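Local coordinates for protein succinate-semialdehyde dehydrogenase (Streptococcus pyogenes MGAS1882, PDB 4OGD) that catalyses the oxidation of succinic semialdehyde to succinate with NADP+ as cofactor, as a member of the aldehyde dehydrogenase family, at residues 124-130 with 200-206; 224-228 with 444-448; 195-201 with 218-224. Residues are numbered along the deposited sequence.

Interaction 1. Residues 124-130 with 200-206; sequences VILAVEP and VVGVCLT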
loop_
_atom_site.group_PDB
_atom_site.type_symbol
_atom_site.label_atom_id
_atom_site.label_comp_id
_atom_site.label_asym_id
_atom_site.label_seq_id
_atom_site.Cartn_x
_atom_site.Cartn_y
_atom_site.Cartn_z
ATOM N N VAL A 124 12.022 7.095 8.250
ATOM C CA VAL A 124 11.148 8.001 8.998
ATOM C C VAL A 124 9.742 7.965 8.406
ATOM O O VAL A 124 9.563 8.059 7.188
ATOM C CB VAL A 124 11.684 9.447 8.985
ATOM C CG1 VAL A 124 10.801 10.362 9.840
ATOM C CG2 VAL A 124 13.127 9.471 9.476
ATOM N N ILE A 125 8.749 7.807 9.273
ATOM C CA ILE A 125 7.355 7.753 8.838
ATOM C C ILE A 125 6.634 9.026 9.264
ATOM O O ILE A 125 6.711 9.423 10.429
ATOM C CB ILE A 125 6.637 6.539 9.456
ATOM C CG1 ILE A 125 7.334 5.240 9.047
ATOM C CG2 ILE A 125 5.166 6.520 9.059
ATOM C CD1 ILE A 125 7.386 5.028 7.549
ATOM N N LEU A 126 5.953 9.675 8.321
ATOM C CA LEU A 126 5.050 10.775 8.649
ATOM C C LEU A 126 3.661 10.243 8.962
ATOM O O LEU A 126 3.035 9.583 8.125
ATOM C CB LEU A 126 4.956 11.777 7.494
ATOM C CG LEU A 126 3.840 12.814 7.639
ATOM C CD1 LEU A 126 4.058 13.735 8.839
ATOM C CD2 LEU A 126 3.686 13.638 6.363
ATOM N N ALA A 127 3.184 10.538 10.166
ATOM C CA ALA A 127 1.820 10.215 10.551
ATOM C C ALA A 127 0.999 11.493 10.551
ATOM O O ALA A 127 1.399 12.499 11.146
ATOM C CB ALA A 127 1.793 9.552 11.931
ATOM N N VAL A 128 -0.131 11.466 9.851
ATOM C CA VAL A 128 -1.053 12.596 9.845
ATOM C C VAL A 128 -2.323 12.100 10.524
ATOM O O VAL A 128 -2.974 11.193 10.019
ATOM C CB VAL A 128 -1.359 13.074 8.414
ATOM C CG1 VAL A 128 -2.287 14.282 8.450
ATOM C CG2 VAL A 128 -0.068 13.414 7.682
ATOM N N GLU A 129 -2.642 12.668 11.689
ATOM C CA GLU A 129 -3.700 12.140 12.549
ATOM C C GLU A 129 -4.753 13.195 12.885
ATOM O O GLU A 129 -4.470 14.398 12.843
ATOM C CB GLU A 129 -3.085 11.528 13.823
ATOM C CG GLU A 129 -2.022 10.451 13.541
ATOM C CD GLU A 129 -2.538 9.284 12.705
ATOM O OE1 GLU A 129 -3.761 9.028 12.714
ATOM O OE2 GLU A 129 -1.709 8.609 12.034
ATOM N N PRO A 130 -5.981 12.751 13.192
ATOM C CA PRO A 130 -7.120 13.660 13.320
ATOM C C PRO A 130 -7.580 13.866 14.761
ATOM O O PRO A 130 -7.149 13.159 15.677
ATOM C CB PRO A 130 -8.198 12.919 12.534
ATOM C CG PRO A 130 -7.951 11.486 12.904
ATOM C CD PRO A 130 -6.436 11.350 13.089
ATOM N N VAL A 200 12.133 10.623 4.595
ATOM C CA VAL A 200 10.782 10.151 4.881
ATOM C C VAL A 200 10.374 9.073 3.874
ATOM O O VAL A 200 10.478 9.269 2.656
ATOM C CB VAL A 200 9.791 11.328 4.912
ATOM C CG1 VAL A 200 8.368 10.839 5.063
ATOM C CG2 VAL A 200 10.176 12.278 6.057
ATOM N N VAL A 201 9.940 7.923 4.383
ATOM C CA VAL A 201 9.777 6.742 3.537
ATOM C C VAL A 201 8.360 6.184 3.502
ATOM O O VAL A 201 8.112 5.123 2.924
ATOM C CB VAL A 201 10.736 5.612 3.974
ATOM C CG1 VAL A 201 12.179 6.116 3.963
ATOM C CG2 VAL A 201 10.357 5.082 5.357
ATOM N N GLY A 202 7.427 6.894 4.118
ATOM C CA GLY A 202 6.060 6.421 4.172
ATOM C C GLY A 202 5.192 7.444 4.860
ATOM O O GLY A 202 5.666 8.219 5.694
ATOM N N VAL A 203 3.916 7.453 4.499
ATOM C CA VAL A 203 2.958 8.344 5.140
ATOM C C VAL A 203 1.719 7.548 5.533
ATOM O O VAL A 203 1.105 6.889 4.698
ATOM C CB VAL A 203 2.535 9.505 4.213
ATOM C CG1 VAL A 203 1.631 10.457 4.966
ATOM C CG2 VAL A 203 3.762 10.247 3.665
ATOM N N CYS A 204 1.353 7.597 6.810
ATOM C CA CYS A 204 0.093 6.997 7.238
ATOM C C CYS A 204 -0.840 8.111 7.668
ATOM O O CYS A 204 -0.471 8.976 8.463
ATOM C CB CYS A 204 0.297 5.975 8.370
ATOM S SG CYS A 204 1.270 6.581 9.781
ATOM N N LEU A 205 -2.052 8.105 7.130
ATOM C CA LEU A 205 -3.011 9.139 7.470
ATOM C C LEU A 205 -4.315 8.548 7.951
ATOM O O LEU A 205 -4.820 7.576 7.390
ATOM C CB LEU A 205 -3.282 10.047 6.261
ATOM C CG LEU A 205 -4.279 11.196 6.460
ATOM C CD1 LEU A 205 -3.855 12.399 5.634
ATOM C CD2 LEU A 205 -5.721 10.804 6.098
ATOM N N THR A 206 -4.854 9.168 8.991
ATOM C CA THR A 206 -6.219 8.931 9.421
ATOM C C THR A 206 -6.909 10.281 9.407
ATOM O O THR A 206 -6.383 11.260 9.935
ATOM C CB THR A 206 -6.253 8.342 10.834
ATOM O OG1 THR A 206 -5.542 7.097 10.833
ATOM C CG2 THR A 206 -7.689 8.084 11.255
HETATM O O HOH W 1 -2.728 6.688 10.463
#
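C204 overlaps two side chains of the adjoining strand: its SG lies 3.7 Å from A127 CB and 4.0 Å from I125 CG2. Small A127 and slim C204 allow close packing on this face of the sheet. The opposite face is lined by branched residues suited to an apolar layer beneath helix 188-196, whose I195 packs on L126: V128 CG1 meets L205 CD1 at 3.7 Å, and L126 CD2 meets V203 CG1 at 4.0 Å.

The strands run parallel, their axes 4.8 Å apart and 13° from alignment. Hydrogen bonds zigzag between them: V201 N to V124 O (2.8 Å), L126 N to G202 O (3.0 Å), C204 N to L126 O, V128 N to C204 O and T206 N to V128 O (each 2.9 Å). V124 faces V200 but L126 faces V203, so 200-206 carries one extra residue, a beta bulge at V201, whose psi of 7° breaks the extended run. A CB at G202 would come to about 3.0 Å from I125 CD1, uncomfortably tight. Beyond the last bond, P130 CD rests 3.2 Å from T206 O, while water 1 joins E129 OE2 (2.7 Å) to T206 OG1 (2.9 Å).

In the 3-2-1-4-5 order of the Rossmann-type cofactor domain, these are the central strands 1 and 4, where the chain crosses over and, as in such folds generally, the cofactor lies near their C-terminal ends. Strand 152-155 flanks 124-128, strand 225-229 flanks 200-206, and helix 136-148 packs on I125, E129 and T206.

Interaction 2. Residues 224-228 with 444-448; sequences KKTTL and TSFVN
Here the fifth strand of the Rossmann-type sheet, 225-229, meets a type I beta turn, T444 to V447, in the loop before strand 448-455. The turn is closed by V447 N to T444 O at 3.2 Å; S445 (phi/psi -56/-42) and F446 (-120/34) occupy its corners. The nearest alpha carbons are K225 with F446, 7.8 Å apart, and T227 with S445, 7.5 Å, so side chains bridge the gap.

K225 (-64/143) points toward the turn with all four chi angles trans, letting NZ donate to S445 O at 2.9 Å. Water 2 adds a weak bond from K225 NZ (2.8 Å) and donates to T444 O (2.8 Å). T226, extended at -130/157, turns away, its OG1 bonding Y434 OH. T227 (-124/146, chi1 p) faces the turn again, placing CG2 3.8 Å from S445 OG and OG1 4.0 Å from F446 CZ.

The F446 ring (chi1 m, chi2 -76°) extends from the turn to the strand, also touching C204 of strand 200-206. N448, opening strand 448-455, donates from ND2 to T409 O of the second subunit. K225 O meets the F446 ring at its edge, 3.6 Å from CE1.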
loop_
_atom_site.group_PDB
_atom_site.type_symbol
_atom_site.label_atom_id
_atom_site.label_comp_id
_atom_site.label_asym_id
_atom_site.label_seq_id
_atom_site.Cartn_x
_atom_site.Cartn_y
_atom_site.Cartn_z
ATOM N N LYS A 224 6.144 7.756 -2.390
ATOM C CA LYS A 224 6.041 7.315 -0.997
ATOM C C LYS A 224 4.814 6.424 -0.767
ATOM O O LYS A 224 3.707 6.769 -1.173
ATOM C CB LYS A 224 5.994 8.518 -0.048
ATOM C CG LYS A 224 7.185 9.468 -0.192
ATOM C CD LYS A 224 8.491 8.749 0.107
ATOM C CE LYS A 224 9.707 9.542 -0.389
ATOM N NZ LYS A 224 9.996 10.778 0.400
ATOM N N LYS A 225 5.029 5.285 -0.110
ATOM C CA LYS A 225 3.943 4.374 0.269
ATOM C C LYS A 225 3.002 5.052 1.260
ATOM O O LYS A 225 3.437 5.834 2.117
ATOM C CB LYS A 225 4.544 3.118 0.908
ATOM C CG LYS A 225 3.588 1.941 1.074
ATOM C CD LYS A 225 4.311 0.790 1.761
ATOM C CE LYS A 225 3.579 -0.524 1.557
ATOM N NZ LYS A 225 4.342 -1.676 2.122
ATOM N N THR A 226 1.706 4.767 1.135
ATOM C CA THR A 226 0.725 5.286 2.081
ATOM C C THR A 226 -0.198 4.208 2.615
ATOM O O THR A 226 -0.388 3.163 1.986
ATOM C CB THR A 226 -0.191 6.336 1.444
ATOM O OG1 THR A 226 -0.745 5.805 0.229
ATOM C CG2 THR A 226 0.577 7.610 1.138
ATOM N N THR A 227 -0.768 4.482 3.785
ATOM C CA THR A 227 -2.012 3.843 4.204
ATOM C C THR A 227 -2.987 4.974 4.498
ATOM O O THR A 227 -2.578 6.050 4.956
ATOM C CB THR A 227 -1.842 2.993 5.466
ATOM O OG1 THR A 227 -1.309 3.805 6.523
ATOM C CG2 THR A 227 -0.918 1.815 5.193
ATOM N N LEU A 228 -4.267 4.739 4.227
ATOM C CA LEU A 228 -5.301 5.745 4.459
ATOM C C LEU A 228 -6.449 5.157 5.262
ATOM O O LEU A 228 -7.072 4.177 4.850
ATOM C CB LEU A 228 -5.864 6.274 3.135
ATOM C CG LEU A 228 -4.924 7.037 2.204
ATOM C CD1 LEU A 228 -5.688 7.505 0.979
ATOM C CD2 LEU A 228 -4.273 8.215 2.923
ATOM N N THR A 444 3.040 -4.506 9.430
ATOM C CA THR A 444 3.956 -4.587 8.285
ATOM C C THR A 444 3.838 -3.471 7.250
ATOM O O THR A 444 4.531 -3.507 6.236
ATOM C CB THR A 444 3.829 -5.931 7.568
ATOM O OG1 THR A 444 2.452 -6.162 7.270
ATOM C CG2 THR A 444 4.363 -7.062 8.447
ATOM N N SER A 445 2.994 -2.478 7.506
ATOM C CA SER A 445 2.709 -1.465 6.492
ATOM C C SER A 445 3.953 -0.766 5.972
ATOM O O SER A 445 4.072 -0.534 4.767
ATOM C CB SER A 445 1.738 -0.418 7.026
ATOM O OG SER A 445 0.511 -1.026 7.362
ATOM N N PHE A 446 4.874 -0.440 6.874
ATOM C CA PHE A 446 6.093 0.261 6.480
ATOM C C PHE A 446 7.355 -0.524 6.807
ATOM O O PHE A 446 8.414 0.045 7.117
ATOM C CB PHE A 446 6.097 1.683 7.051
ATOM C CG PHE A 446 4.887 2.479 6.646
ATOM C CD1 PHE A 446 4.783 2.993 5.360
ATOM C CD2 PHE A 446 3.837 2.670 7.533
ATOM C CE1 PHE A 446 3.677 3.712 4.975
ATOM C CE2 PHE A 446 2.710 3.390 7.157
ATOM C CZ PHE A 446 2.626 3.910 5.871
ATOM N N VAL A 447 7.240 -1.845 6.715
ATOM C CA VAL A 447 8.412 -2.700 6.850
ATOM C C VAL A 447 8.889 -3.148 5.483
ATOM O O VAL A 447 8.094 -3.304 4.546
ATOM C CB VAL A 447 8.162 -3.944 7.742
ATOM C CG1 VAL A 447 7.468 -3.557 9.043
ATOM C CG2 VAL A 447 7.392 -5.005 6.998
ATOM N N ASN A 448 10.198 -3.330 5.377
ATOM C CA ASN A 448 10.815 -3.877 4.188
ATOM C C ASN A 448 10.801 -5.380 4.360
ATOM O O ASN A 448 11.508 -5.930 5.214
ATOM C CB ASN A 448 12.256 -3.354 4.074
ATOM C CG ASN A 448 13.070 -4.078 3.016
ATOM O OD1 ASN A 448 12.529 -4.834 2.208
ATOM N ND2 ASN A 448 14.385 -3.841 3.015
HETATM O O HOH W 2 4.467 -4.147 3.532
#

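Interaction 3. Residues 195-201 with 218-224; sequences IADKRVV and EAGKNLK
The ammonium of K224 donates to three backbone carbonyls: V200 O at 2.8 Å, I195 O at 2.9 Å and, weakly, D197 O at 2.9 Å. Water 3 accepts from K224 NZ (2.9 Å) and donates to A196 O (2.9 Å). The side chain (m, m, t, p) curls into the bend where helix 188-196 ends and a type I turn, D197 to V200, leads into strand 200-206. There D197 OD1 accepts from R199 N (2.9 Å), an Asx turn.

Helix 209-221, the crossover of the beta-alpha-beta unit 200-206, 209-221, 225-229, ends in a Schellman motif: K224 N to A219 O (2.8 Å), L223 N to G220 O (3.0 Å), with L223 at positive phi (61/30). I195 CA lies 6.0 Å from A219 CA, and A196 CA 5.7 Å from N222 CA. I195 CG2 packs 3.6 Å from A219 CA, while A196 CB touches N222 OD1 at 3.4 Å. A single positive charge thus gathers carbonyls from helix end, turn and strand start, though D197 O also accepts V200 N (3.0 Å).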
loop_
_atom_site.group_PDB
_atom_site.type_symbol
_atom_site.label_atom_id
_atom_site.label_comp_id
_atom_site.label_asym_id
_atom_site.label_seq_id
_atom_site.Cartn_x
_atom_site.Cartn_y
_atom_site.Cartn_z
ATOM N N ILE A 195 6.913 15.254 2.974
ATOM C CA ILE A 195 6.597 14.122 2.104
ATOM C C ILE A 195 7.632 13.966 0.988
ATOM O O ILE A 195 7.963 12.849 0.582
ATOM C CB ILE A 195 5.175 14.256 1.532
ATOM C CG1 ILE A 195 4.162 14.240 2.678
ATOM C CG2 ILE A 195 4.867 13.108 0.560
ATOM C CD1 ILE A 195 2.696 14.438 2.256
ATOM N N ALA A 196 8.172 15.087 0.520
ATOM C CA ALA A 196 9.160 15.063 -0.552
ATOM C C ALA A 196 10.580 14.795 -0.054
ATOM O O ALA A 196 11.503 14.653 -0.849
ATOM C CB ALA A 196 9.117 16.372 -1.329
ATOM N N ASP A 197 10.760 14.739 1.259
ATOM C CA ASP A 197 12.099 14.589 1.817
ATOM C C ASP A 197 12.518 13.130 1.732
ATOM O O ASP A 197 11.751 12.247 2.111
ATOM C CB ASP A 197 12.117 15.054 3.277
ATOM C CG ASP A 197 13.522 15.160 3.834
ATOM O OD1 ASP A 197 14.103 14.118 4.207
ATOM O OD2 ASP A 197 14.053 16.287 3.886
ATOM N N LYS A 198 13.728 12.867 1.245
ATOM C CA LYS A 198 14.152 11.485 1.032
ATOM C C LYS A 198 14.357 10.686 2.318
ATOM O O LYS A 198 14.450 9.463 2.277
ATOM C CB LYS A 198 15.398 11.416 0.143
ATOM C CG LYS A 198 16.643 11.994 0.761
ATOM C CD LYS A 198 17.763 11.961 -0.258
ATOM C CE LYS A 198 19.105 12.272 0.366
ATOM N NZ LYS A 198 20.183 12.068 -0.642
ATOM N N ARG A 199 14.421 11.369 3.459
ATOM C CA ARG A 199 14.549 10.674 4.736
ATOM C C ARG A 199 13.210 10.086 5.161
ATOM O O ARG A 199 13.157 9.163 5.972
ATOM C CB ARG A 199 15.091 11.617 5.812
ATOM C CG ARG A 199 16.547 12.005 5.581
ATOM C CD ARG A 199 16.965 13.217 6.416
ATOM N NE ARG A 199 16.290 14.437 5.978
ATOM C CZ ARG A 199 16.662 15.669 6.319
ATOM N NH1 ARG A 199 17.722 15.857 7.099
ATOM N NH2 ARG A 199 15.978 16.719 5.871
ATOM N N VAL A 200 12.133 10.623 4.595
ATOM C CA VAL A 200 10.782 10.151 4.881
ATOM C C VAL A 200 10.374 9.073 3.874
ATOM O O VAL A 200 10.478 9.269 2.656
ATOM C CB VAL A 200 9.791 11.328 4.912
ATOM C CG1 VAL A 200 8.368 10.839 5.063
ATOM C CG2 VAL A 200 10.176 12.278 6.057
ATOM N N VAL A 201 9.940 7.923 4.383
ATOM C CA VAL A 201 9.777 6.742 3.537
ATOM C C VAL A 201 8.360 6.184 3.502
ATOM O O VAL A 201 8.112 5.123 2.924
ATOM C CB VAL A 201 10.736 5.612 3.974
ATOM C CG1 VAL A 201 12.179 6.116 3.963
ATOM C CG2 VAL A 201 10.357 5.082 5.357
ATOM N N GLU A 218 0.312 13.886 -2.987
ATOM C CA GLU A 218 1.675 14.358 -2.764
ATOM C C GLU A 218 2.631 13.178 -2.533
ATOM O O GLU A 218 3.760 13.172 -3.019
ATOM C CB GLU A 218 1.706 15.345 -1.584
ATOM C CG GLU A 218 3.071 15.956 -1.308
ATOM C CD GLU A 218 3.546 16.904 -2.405
ATOM O OE1 GLU A 218 2.696 17.542 -3.068
ATOM O OE2 GLU A 218 4.779 17.013 -2.597
ATOM N N ALA A 219 2.170 12.170 -1.801
ATOM C CA ALA A 219 2.981 10.979 -1.585
ATOM C C ALA A 219 3.281 10.259 -2.897
ATOM O O ALA A 219 4.407 9.832 -3.130
ATOM C CB ALA A 219 2.299 10.037 -0.606
ATOM N N GLY A 220 2.272 10.122 -3.753
ATOM C CA GLY A 220 2.467 9.447 -5.026
ATOM C C GLY A 220 3.474 10.177 -5.894
ATOM O O GLY A 220 4.343 9.550 -6.505
ATOM N N LYS A 221 3.364 11.503 -5.933
ATOM C CA LYS A 221 4.311 12.340 -6.678
ATOM C C LYS A 221 5.754 12.023 -6.277
ATOM O O LYS A 221 6.675 12.085 -7.100
ATOM C CB LYS A 221 3.995 13.819 -6.422
ATOM C CG LYS A 221 4.871 14.824 -7.159
ATOM C CD LYS A 221 4.393 16.241 -6.855
ATOM C CE LYS A 221 5.312 17.298 -7.454
ATOM N NZ LYS A 221 4.684 18.654 -7.399
ATOM N N ASN A 222 5.930 11.648 -5.012
ATOM C CA ASN A 222 7.250 11.409 -4.436
ATOM C C ASN A 222 7.570 9.939 -4.195
ATOM O O ASN A 222 8.558 9.610 -3.527
ATOM C CB ASN A 222 7.390 12.201 -3.131
ATOM C CG ASN A 222 7.424 13.700 -3.370
ATOM O OD1 ASN A 222 8.419 14.229 -3.860
ATOM N ND2 ASN A 222 6.328 14.384 -3.053
ATOM N N LEU A 223 6.748 9.061 -4.769
ATOM C CA LEU A 223 6.940 7.618 -4.689
ATOM C C LEU A 223 6.900 7.091 -3.262
ATOM O O LEU A 223 7.542 6.092 -2.962
ATOM C CB LEU A 223 8.255 7.195 -5.360
ATOM C CG LEU A 223 8.444 7.680 -6.795
ATOM C CD1 LEU A 223 9.842 7.336 -7.284
ATOM C CD2 LEU A 223 7.394 7.074 -7.707
ATOM N N LYS A 224 6.144 7.756 -2.390
ATOM C CA LYS A 224 6.041 7.315 -0.997
ATOM C C LYS A 224 4.814 6.424 -0.767
ATOM O O LYS A 224 3.707 6.769 -1.173
ATOM C CB LYS A 224 5.994 8.518 -0.048
ATOM C CG LYS A 224 7.185 9.468 -0.192
ATOM C CD LYS A 224 8.491 8.749 0.107
ATOM C CE LYS A 224 9.707 9.542 -0.389
ATOM N NZ LYS A 224 9.996 10.778 0.400
HETATM O O HOH W 3 11.942 11.806 -1.439
#

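How the interactions relate
All three contacts involve the Rossmann-type sheet or elements joined to it; 444-448 comes to it from a distant part of the chain. Interaction 1 is the buried core, held by a ladder of parallel backbone hydrogen bonds, broken by one bulge, and by apolar side chains. Interactions 2 and 3 are only partly buried and rely on lysines: K225 takes one carbonyl directly and another through water, while K224, after helix 209-221, binds three in the bend between helix 188-196 and strand 200-206. Interactions 1 and 3 share V200 and V201, interactions 2 and 3 share K224, and V203 N lies 2.9 Å from K225 O, probably a hydrogen bond. Interactions 2 and 3, unlike interaction 1, also touch the second subunit.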